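Local atomic coordinates of 3-alpha-hydroxysteroid dehydrogenase (Pseudomonas sp., PDB entry 2DKN), a protein that catalyses the reversible oxidation of the 3-alpha-hydroxyl group of steroids to a ketone, using NAD(H) as coenzyme. Residues Pro183-Thr188 with Gly214-Val220. Residues are numbered along the deposited sequence; the frame is centred on the assembly and turned at random.
With NAI (1,4-dihydronicotinamide adenine dinucleotide), chain C.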
loop_
_atom_site.group_PDB
_atom_site.type_symbol
_atom_site.label_atom_id
_atom_site.label_comp_id
_atom_site.label_asym_id
_atom_site.label_seq_id
_atom_site.Cartn_x
_atom_site.Cartn_y
_atom_site.Cartn_z
ATOM N N PRO A 183 -6.877 5.761 -0.198
ATOM C CA PRO A 183 -6.699 6.892 0.716
ATOM C C PRO A 183 -7.637 6.803 1.917
ATOM O O PRO A 183 -8.709 6.197 1.831
ATOM C CB PRO A 183 -7.070 8.122 -0.143
ATOM C CG PRO A 183 -7.131 7.630 -1.566
ATOM C CD PRO A 183 -7.500 6.157 -1.474
ATOM N N GLY A 184 -7.199 7.378 3.037
ATOM C CA GLY A 184 -8.079 7.670 4.148
ATOM C C GLY A 184 -8.471 9.110 3.845
ATOM O O GLY A 184 -8.536 9.502 2.677
ATOM N N ALA A 185 -8.757 9.890 4.870
ATOM C CA ALA A 185 -9.215 11.273 4.645
ATOM C C ALA A 185 -8.204 12.143 3.907
ATOM O O ALA A 185 -7.045 12.174 4.274
ATOM C CB ALA A 185 -9.555 11.909 5.986
ATOM N N VAL A 186 -8.644 12.854 2.870
ATOM C CA VAL A 186 -7.758 13.759 2.167
ATOM C C VAL A 186 -8.411 15.109 1.800
ATOM O O VAL A 186 -9.609 15.118 1.578
ATOM C CB VAL A 186 -7.466 13.180 0.721
ATOM C CG1 VAL A 186 -6.374 13.984 0.000
ATOM C CG2 VAL A 186 -7.130 11.674 0.725
ATOM N N GLU A 187 -7.718 16.261 1.850
ATOM C CA GLU A 187 -8.236 17.549 2.377
ATOM C C GLU A 187 -8.346 17.860 0.867
ATOM O O GLU A 187 -7.519 18.569 0.291
ATOM C CB GLU A 187 -7.120 18.374 2.997
ATOM C CG GLU A 187 -6.810 17.957 4.416
ATOM C CD GLU A 187 -7.973 18.232 5.350
ATOM O OE1 GLU A 187 -7.952 17.726 6.499
ATOM O OE2 GLU A 187 -8.915 18.948 4.935
ATOM N N THR A 188 -9.383 17.365 0.193
ATOM C CA THR A 188 -10.168 18.041 -0.830
ATOM C C THR A 188 -11.620 18.512 -0.706
ATOM O O THR A 188 -12.230 18.381 0.343
ATOM C CB THR A 188 -10.236 16.968 -1.955
ATOM O OG1 THR A 188 -11.231 15.993 -1.607
ATOM C CG2 THR A 188 -8.881 16.213 -2.065
ATOM N N GLY A 214 -5.419 15.047 8.135
ATOM C CA GLY A 214 -5.746 14.450 6.837
ATOM C C GLY A 214 -4.577 14.554 5.861
ATOM O O GLY A 214 -3.627 15.301 6.103
ATOM N N SER A 215 -4.651 13.805 4.756
ATOM C CA SER A 215 -3.608 13.851 3.744
ATOM C C SER A 215 -3.744 15.136 2.922
ATOM O O SER A 215 -4.853 15.632 2.717
ATOM C CB SER A 215 -3.766 12.655 2.787
ATOM O OG SER A 215 -2.675 12.610 1.879
ATOM N N GLU A 216 -2.629 15.616 2.368
ATOM C CA GLU A 216 -2.758 16.631 1.338
ATOM C C GLU A 216 -2.902 15.835 0.035
ATOM O O GLU A 216 -2.367 14.726 -0.074
ATOM C CB GLU A 216 -1.555 17.587 1.311
ATOM C CG GLU A 216 -1.519 18.506 2.535
ATOM C CD GLU A 216 -2.790 19.355 2.659
ATOM O OE1 GLU A 216 -3.419 19.360 3.740
ATOM O OE2 GLU A 216 -3.201 19.989 1.657
ATOM N N PRO A 217 -3.666 16.362 -0.943
ATOM C CA PRO A 217 -3.833 15.588 -2.176
ATOM C C PRO A 217 -2.502 15.179 -2.806
ATOM O O PRO A 217 -2.412 14.114 -3.391
ATOM C CB PRO A 217 -4.585 16.544 -3.114
ATOM C CG PRO A 217 -5.123 17.631 -2.257
ATOM C CD PRO A 217 -4.455 17.610 -0.929
ATOM N N ARG A 218 -1.487 16.036 -2.720
ATOM C CA ARG A 218 -0.190 15.720 -3.307
ATOM C C ARG A 218 0.425 14.451 -2.685
ATOM O O ARG A 218 1.182 13.753 -3.359
ATOM C CB ARG A 218 0.755 16.910 -3.145
ATOM C CG ARG A 218 2.216 16.630 -3.429
ATOM C CD ARG A 218 2.554 16.648 -4.887
ATOM N NE ARG A 218 4.004 16.744 -5.059
ATOM C CZ ARG A 218 4.621 17.699 -5.749
ATOM N NH1 ARG A 218 5.947 17.684 -5.840
ATOM N NH2 ARG A 218 3.914 18.646 -6.367
ATOM N N GLU A 219 0.132 14.174 -1.414
ATOM C CA GLU A 219 0.700 12.986 -0.744
ATOM C C GLU A 219 0.117 11.707 -1.358
ATOM O O GLU A 219 0.822 10.697 -1.550
ATOM C CB GLU A 219 0.442 13.025 0.766
ATOM C CG GLU A 219 1.109 14.210 1.431
ATOM C CD GLU A 219 0.876 14.243 2.903
ATOM O OE1 GLU A 219 1.787 13.817 3.632
ATOM O OE2 GLU A 219 -0.199 14.697 3.341
ATOM N N VAL A 220 -1.165 11.752 -1.694
ATOM C CA VAL A 220 -1.775 10.636 -2.420
ATOM C C VAL A 220 -1.228 10.561 -3.840
ATOM O O VAL A 220 -0.916 9.477 -4.324
ATOM C CB VAL A 220 -3.309 10.710 -2.417
ATOM C CG1 VAL A 220 -3.900 9.563 -3.277
ATOM C CG2 VAL A 220 -3.822 10.617 -0.971
HETATM P PA NAI C . -12.659 15.759 -5.818
HETATM O O1A NAI C . -14.120 15.952 -5.822
HETATM O O2A NAI C . -11.813 16.921 -5.463
HETATM O O5B NAI C . -12.183 15.231 -7.254
HETATM C C5B NAI C . -12.899 14.240 -7.932
HETATM C C4B NAI C . -12.957 14.648 -9.397
HETATM O O4B NAI C . -13.688 13.617 -10.035
HETATM C C3B NAI C . -13.697 15.965 -9.623
HETATM O O3B NAI C . -12.982 16.815 -10.499
HETATM C C2B NAI C . -14.964 15.487 -10.309
HETATM O O2B NAI C . -15.534 16.424 -11.197
HETATM C C1B NAI C . -14.514 14.195 -10.997
HETATM N N9A NAI C . -15.743 13.437 -11.272
HETATM C C8A NAI C . -16.721 13.059 -10.374
HETATM N N7A NAI C . -17.715 12.463 -11.081
HETATM C C5A NAI C . -17.393 12.481 -12.407
HETATM C C6A NAI C . -18.037 12.035 -13.568
HETATM N N6A NAI C . -19.309 11.582 -13.568
HETATM N N1A NAI C . -17.408 12.214 -14.785
HETATM C C2A NAI C . -16.176 12.824 -14.871
HETATM N N3A NAI C . -15.539 13.268 -13.735
HETATM C C4A NAI C . -16.151 13.105 -12.525
HETATM O O3 NAI C . -12.428 14.508 -4.841
HETATM P PN NAI C . -11.049 13.754 -4.488
HETATM O O1N NAI C . -9.910 14.258 -5.273
HETATM O O2N NAI C . -10.941 13.775 -3.018
HETATM O O5D NAI C . -11.434 12.269 -4.957
HETATM C C5D NAI C . -10.633 11.560 -5.892
HETATM C C4D NAI C . -10.860 10.079 -5.618
HETATM O O4D NAI C . -10.368 9.796 -4.313
HETATM C C3D NAI C . -12.333 9.678 -5.618
HETATM O O3D NAI C . -12.433 8.405 -6.245
HETATM C C2D NAI C . -12.640 9.488 -4.134
HETATM O O2D NAI C . -13.631 8.517 -3.938
HETATM C C1D NAI C . -11.297 9.001 -3.607
HETATM N N1N NAI C . -11.143 9.180 -2.138
HETATM C C2N NAI C . -11.185 10.435 -1.597
HETATM C C3N NAI C . -11.033 10.597 -0.229
HETATM C C7N NAI C . -11.019 11.982 0.367
HETATM O O7N NAI C . -11.012 12.040 1.751
HETATM N N7N NAI C . -11.001 13.086 -0.405
HETATM C C4N NAI C . -10.826 9.477 0.600
HETATM C C5N NAI C . -10.745 8.195 0.017
HETATM C C6N NAI C . -10.912 8.072 -1.355
HETATM O O HOH W 1 -5.871 17.717 8.077
HETATM O O HOH W 2 -5.670 20.876 0.586
#
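The P183 ring is wedged between V220 and the nicotinamide ring of NAI. The Pro-Gly pair P183-G184 leads from strand 177-183 of the short-chain dehydrogenase Rossmann fold into a loop packed on helix 217-228. P183 CB and CG cover one face of the nicotinamide; on the side of the proline away from the coenzyme, CG meets V220 CG1 at 4.1 Å. V186 CG2 covers the same face at the carboxamide end and touches V220 CG2 (3.9 Å). From above this face V186 N bonds to O7N (2.7 Å), and V186 O accepts from N7N on the same side. Replacing P183 by an alanine would keep CB but remove CG and CD, and would probably open a gap beside V220 CG1 and C6N. A single backbone bridge joins the two segments. S215 N bonds to A185 O at 2.9 Å, nearly straight (174°); the bond from E187 N to S215 O is weak. With CG1 anti to the backbone N (chi1 -172°), V186 reaches P217 CA. T188 OG1 bonds to the phosphate oxygen O2N of NAI at 2.6 Å. E216 O, at the N-cap, accepts from S215 OG and E219 N on opposite faces of its carbonyl plane.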